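Local coordinates for penicillin binding protein 2X (Streptococcus thermophilus, PDB 5U47) that probably acts as a transpeptidase that cross-links peptidoglycan strands during septal cell-wall synthesis and binds penicillin, at residues K242-V250 with L259-Y267. The protein carries 1 engineered substitution. Residues are numbered along the deposited sequence; the frame is centred on the assembly and turned at random.
Sequences KGINASATV and LATTQRPTY
V250 faces two residues at once, L259 and A260, in a classic beta bulge: its O takes a hydrogen bond from L259 N at 2.9 Å and a weak one from A260 N at 3.4 Å. From the bulge the two strands alternate, V250–A260, A248–T262 and A246–R264 being hydrogen-bonded pairs and T249–T261 and S247–Q263 non-hydrogen-bonded ones. In the T249–T261 pair the two side chains run alongside each other, the OG1 atoms of T249 and T261 2.8 Å apart. T261 OG1 stands anti to its own N (chi1 -172°), whereas T249 OG1 sits beside its N, and this brings the hydroxyls together; Q416 binds T249 OG1 as well. Past R264 the cis peptide before P265 puts its CD 3.5 Å from I244 O.

On the other face A246 meets M234 and M238, and A260 meets Q227, of helix 224-241. R264 folds back along its own strand, so that NH1 reaches both T262 OG1 (2.9 Å) and Q263 O, each in the guanidinium plane, while T266 CG2 sits above one face of the guanidinium, toward its rim. NE makes a salt bridge to D235 and NH2 one to E231, whose other carboxylate oxygen is hydrogen-bonded to T262 OG1. Strand 258-264 is the outer strand of the five-stranded transpeptidase sheet, 245-252 the next one in; with its charge matched by two carboxylates the buried arginine ties that edge to the helix and probably stays protonated.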
ATOM      1  N   LYS A 242     -18.154  10.451 -13.125  1.00 36.10           N
ATOM      2  CA  LYS A 242     -17.452  10.293 -14.413  1.00 38.83           C
ATOM      3  C   LYS A 242     -16.096  11.022 -14.382  1.00 38.47           C
ATOM      4  O   LYS A 242     -15.734  11.743 -15.324  1.00 39.06           O
ATOM      5  CB  LYS A 242     -18.263  10.770 -15.629  1.00 42.88           C
ATOM      6  CG  LYS A 242     -19.600  10.089 -15.879  1.00 46.80           C
ATOM      7  CD  LYS A 242     -20.741  10.798 -15.166  1.00 50.56           C
ATOM      8  CE  LYS A 242     -22.071  10.293 -15.695  1.00 52.20           C
ATOM      9  NZ  LYS A 242     -23.201  10.888 -14.941  1.00 53.75           N
ATOM     10  N   GLY A 243     -15.368  10.856 -13.278  1.00 36.16           N
ATOM     11  CA  GLY A 243     -14.050  11.453 -13.140  1.00 34.12           C
ATOM     12  C   GLY A 243     -13.042  10.645 -13.936  1.00 32.86           C
ATOM     13  O   GLY A 243     -13.291   9.473 -14.267  1.00 32.79           O
ATOM     14  N   ILE A 244     -11.903  11.266 -14.237  1.00 30.76           N
ATOM     15  CA  ILE A 244     -10.835  10.587 -14.961  1.00 32.20           C
ATOM     16  C   ILE A 244     -10.117   9.584 -14.061  1.00 29.15           C
ATOM     17  O   ILE A 244      -9.563   8.618 -14.543  1.00 27.87           O
ATOM     18  CB  ILE A 244      -9.860  11.565 -15.647  1.00 35.95           C
ATOM     19  CG1 ILE A 244      -9.032  12.361 -14.638  1.00 38.07           C
ATOM     20  CG2 ILE A 244     -10.653  12.513 -16.556  1.00 38.62           C
ATOM     21  CD1 ILE A 244      -7.947  13.200 -15.293  1.00 41.62           C
ATOM     22  N   ASN A 245     -10.121   9.834 -12.752  1.00 28.00           N
ATOM     23  CA  ASN A 245      -9.556   8.882 -11.791  1.00 26.20           C
ATOM     24  C   ASN A 245     -10.138   9.130 -10.413  1.00 24.83           C
ATOM     25  O   ASN A 245     -10.798  10.138 -10.182  1.00 25.17           O
ATOM     26  CB  ASN A 245      -8.008   8.873 -11.792  1.00 27.98           C
ATOM     27  CG  ASN A 245      -7.399  10.128 -11.224  1.00 29.25           C
ATOM     28  OD1 ASN A 245      -7.666  10.493 -10.082  1.00 28.47           O
ATOM     29  ND2 ASN A 245      -6.537  10.782 -12.011  1.00 30.71           N
ATOM     30  N   ALA A 246      -9.951   8.179  -9.510  1.00 23.77           N
ATOM     31  CA  ALA A 246     -10.448   8.335  -8.156  1.00 22.91           C
ATOM     32  C   ALA A 246      -9.739   7.344  -7.257  1.00 24.17           C
ATOM     33  O   ALA A 246      -9.139   6.372  -7.744  1.00 23.72           O
ATOM     34  CB  ALA A 246     -11.963   8.117  -8.103  1.00 23.84           C
ATOM     35  N   SER A 247      -9.802   7.597  -5.947  1.00 23.29           N
ATOM     36  CA  SER A 247      -9.213   6.712  -4.976  1.00 23.06           C
ATOM     37  C   SER A 247     -10.031   6.763  -3.696  1.00 21.50           C
ATOM     38  O   SER A 247     -10.721   7.738  -3.430  1.00 20.88           O
ATOM     39  CB  SER A 247      -7.778   7.113  -4.682  1.00 24.65           C
ATOM     40  OG  SER A 247      -7.762   8.359  -4.016  1.00 28.92           O
ATOM     41  N   ALA A 248      -9.936   5.698  -2.919  1.00 20.26           N
ATOM     42  CA  ALA A 248     -10.590   5.595  -1.616  1.00 19.37           C
ATOM     43  C   ALA A 248      -9.819   4.625  -0.752  1.00 19.83           C
ATOM     44  O   ALA A 248      -9.494   3.508  -1.219  1.00 19.95           O
ATOM     45  CB  ALA A 248     -11.999   5.114  -1.769  1.00 19.41           C
ATOM     46  N   THR A 249      -9.546   5.029   0.492  1.00 18.71           N
ATOM     47  CA  THR A 249      -8.848   4.198   1.437  1.00 19.31           C
ATOM     48  C   THR A 249      -9.446   4.334   2.826  1.00 19.08           C
ATOM     49  O   THR A 249      -9.776   5.440   3.269  1.00 17.94           O
ATOM     50  CB  THR A 249      -7.342   4.562   1.476  1.00 20.33           C
ATOM     51  OG1 THR A 249      -6.763   4.312   0.191  1.00 21.82           O
ATOM     52  CG2 THR A 249      -6.593   3.734   2.490  1.00 20.52           C
ATOM     53  N   VAL A 250      -9.585   3.200   3.502  1.00 19.23           N
ATOM     54  CA  VAL A 250     -10.066   3.157   4.881  1.00 19.91           C
ATOM     55  C   VAL A 250      -8.896   2.701   5.766  1.00 20.00           C
ATOM     56  O   VAL A 250      -8.241   1.696   5.476  1.00 19.43           O
ATOM     57  CB  VAL A 250     -11.231   2.175   5.041  1.00 19.87           C
ATOM     58  CG1 VAL A 250     -11.711   2.121   6.508  1.00 21.12           C
ATOM     59  CG2 VAL A 250     -12.370   2.551   4.120  1.00 20.75           C
ATOM     60  N   LEU A 259      -7.259  -0.975   5.906  1.00 18.29           N
ATOM     61  CA  LEU A 259      -8.330  -1.975   5.901  1.00 19.19           C
ATOM     62  C   LEU A 259      -8.964  -2.171   4.540  1.00 19.31           C
ATOM     63  O   LEU A 259      -9.502  -3.236   4.258  1.00 18.36           O
ATOM     64  CB  LEU A 259      -9.385  -1.611   6.932  1.00 21.83           C
ATOM     65  CG  LEU A 259      -8.848  -1.479   8.361  1.00 22.64           C
ATOM     66  CD1 LEU A 259      -9.921  -1.035   9.342  1.00 25.67           C
ATOM     67  CD2 LEU A 259      -8.259  -2.791   8.807  1.00 24.54           C
ATOM     68  N   ALA A 260      -8.930  -1.139   3.709  1.00 19.09           N
ATOM     69  CA  ALA A 260      -9.414  -1.262   2.359  1.00 18.99           C
ATOM     70  C   ALA A 260      -8.830  -0.159   1.512  1.00 20.11           C
ATOM     71  O   ALA A 260      -8.644   0.962   1.982  1.00 21.24           O
ATOM     72  CB  ALA A 260     -10.933  -1.214   2.328  1.00 20.54           C
ATOM     73  N   THR A 261      -8.515  -0.462   0.258  1.00 20.54           N
ATOM     74  CA  THR A 261      -7.952   0.569  -0.606  1.00 21.35           C
ATOM     75  C   THR A 261      -8.250   0.253  -2.052  1.00 20.79           C
ATOM     76  O   THR A 261      -8.124  -0.885  -2.477  1.00 21.07           O
ATOM     77  CB  THR A 261      -6.435   0.755  -0.360  1.00 21.61           C
ATOM     78  OG1 THR A 261      -5.962   1.896  -1.085  1.00 22.62           O
ATOM     79  CG2 THR A 261      -5.629  -0.473  -0.727  1.00 22.14           C
ATOM     80  N   THR A 262      -8.662   1.258  -2.804  1.00 19.95           N
ATOM     81  CA  THR A 262      -8.952   1.044  -4.198  1.00 20.62           C
ATOM     82  C   THR A 262      -8.762   2.312  -5.016  1.00 21.21           C
ATOM     83  O   THR A 262      -8.686   3.432  -4.475  1.00 20.65           O
ATOM     84  CB  THR A 262     -10.387   0.474  -4.395  1.00 21.50           C
ATOM     85  OG1 THR A 262     -10.471  -0.212  -5.659  1.00 22.29           O
ATOM     86  CG2 THR A 262     -11.437   1.575  -4.298  1.00 22.28           C
ATOM     87  N   GLN A 263      -8.667   2.124  -6.325  1.00 20.37           N
ATOM     88  CA  GLN A 263      -8.571   3.242  -7.235  1.00 21.54           C
ATOM     89  C   GLN A 263      -9.319   2.923  -8.494  1.00 21.89           C
ATOM     90  O   GLN A 263      -9.597   1.766  -8.762  1.00 21.35           O
ATOM     91  CB  GLN A 263      -7.124   3.579  -7.566  1.00 22.03           C
ATOM     92  CG  GLN A 263      -6.417   2.641  -8.526  1.00 22.89           C
ATOM     93  CD  GLN A 263      -4.966   3.057  -8.715  1.00 23.57           C
ATOM     94  OE1 GLN A 263      -4.204   3.145  -7.748  1.00 22.82           O
ATOM     95  NE2 GLN A 263      -4.587   3.329  -9.947  1.00 21.88           N
ATOM     96  N   ARG A 264      -9.658   3.977  -9.239  1.00 22.92           N
ATOM     97  CA  ARG A 264     -10.364   3.878 -10.473  1.00 23.06           C
ATOM     98  C   ARG A 264      -9.635   4.776 -11.473  1.00 24.31           C
ATOM     99  O   ARG A 264      -9.120   5.813 -11.085  1.00 22.94           O
ATOM    100  CB  ARG A 264     -11.824   4.315 -10.305  1.00 25.05           C
ATOM    101  CG  ARG A 264     -12.674   3.368  -9.443  1.00 24.27           C
ATOM    102  CD  ARG A 264     -12.895   2.052 -10.171  1.00 24.36           C
ATOM    103  NE  ARG A 264     -13.729   1.099  -9.435  1.00 25.03           N
ATOM    104  CZ  ARG A 264     -13.308   0.312  -8.436  1.00 25.24           C
ATOM    105  NH1 ARG A 264     -12.066   0.381  -7.982  1.00 24.86           N
ATOM    106  NH2 ARG A 264     -14.157  -0.536  -7.851  1.00 26.25           N
ATOM    107  N   PRO A 265      -9.555   4.378 -12.744  1.00 24.82           N
ATOM    108  CA  PRO A 265     -10.092   3.109 -13.253  1.00 25.16           C
ATOM    109  C   PRO A 265      -9.274   1.930 -12.760  1.00 23.57           C
ATOM    110  O   PRO A 265      -8.133   2.109 -12.342  1.00 23.94           O
ATOM    111  CB  PRO A 265      -9.942   3.252 -14.787  1.00 27.12           C
ATOM    112  CG  PRO A 265      -8.824   4.221 -14.942  1.00 28.42           C
ATOM    113  CD  PRO A 265      -9.028   5.213 -13.834  1.00 27.27           C
ATOM    114  N   THR A 266      -9.854   0.737 -12.823  1.00 23.27           N
ATOM    115  CA  THR A 266      -9.188  -0.454 -12.317  1.00 23.29           C
ATOM    116  C   THR A 266      -9.274  -1.569 -13.328  1.00 25.17           C
ATOM    117  O   THR A 266      -9.668  -1.337 -14.475  1.00 26.43           O
ATOM    118  CB  THR A 266      -9.786  -0.866 -10.948  1.00 22.94           C
ATOM    119  OG1 THR A 266      -8.975  -1.880 -10.313  1.00 22.46           O
ATOM    120  CG2 THR A 266     -11.230  -1.352 -11.117  1.00 23.34           C
ATOM    121  N   TYR A 267      -8.862  -2.766 -12.911  1.00 24.86           N
ATOM    122  CA  TYR A 267      -8.936  -3.956 -13.752  1.00 25.39           C
ATOM    123  C   TYR A 267      -9.223  -5.207 -12.917  1.00 24.14           C
ATOM    124  O   TYR A 267      -9.058  -5.215 -11.683  1.00 23.57           O
ATOM    125  CB  TYR A 267      -7.618  -4.156 -14.534  1.00 25.66           C
ATOM    126  CG  TYR A 267      -6.388  -4.446 -13.682  1.00 24.36           C
ATOM    127  CD1 TYR A 267      -5.643  -3.417 -13.121  1.00 24.81           C
ATOM    128  CD2 TYR A 267      -5.950  -5.757 -13.466  1.00 25.25           C
ATOM    129  CE1 TYR A 267      -4.513  -3.678 -12.340  1.00 23.45           C
ATOM    130  CE2 TYR A 267      -4.825  -6.030 -12.708  1.00 23.82           C
ATOM    131  CZ  TYR A 267      -4.101  -4.977 -12.149  1.00 24.22           C
ATOM    132  OH  TYR A 267      -2.978  -5.235 -11.388  1.00 23.51           O
TER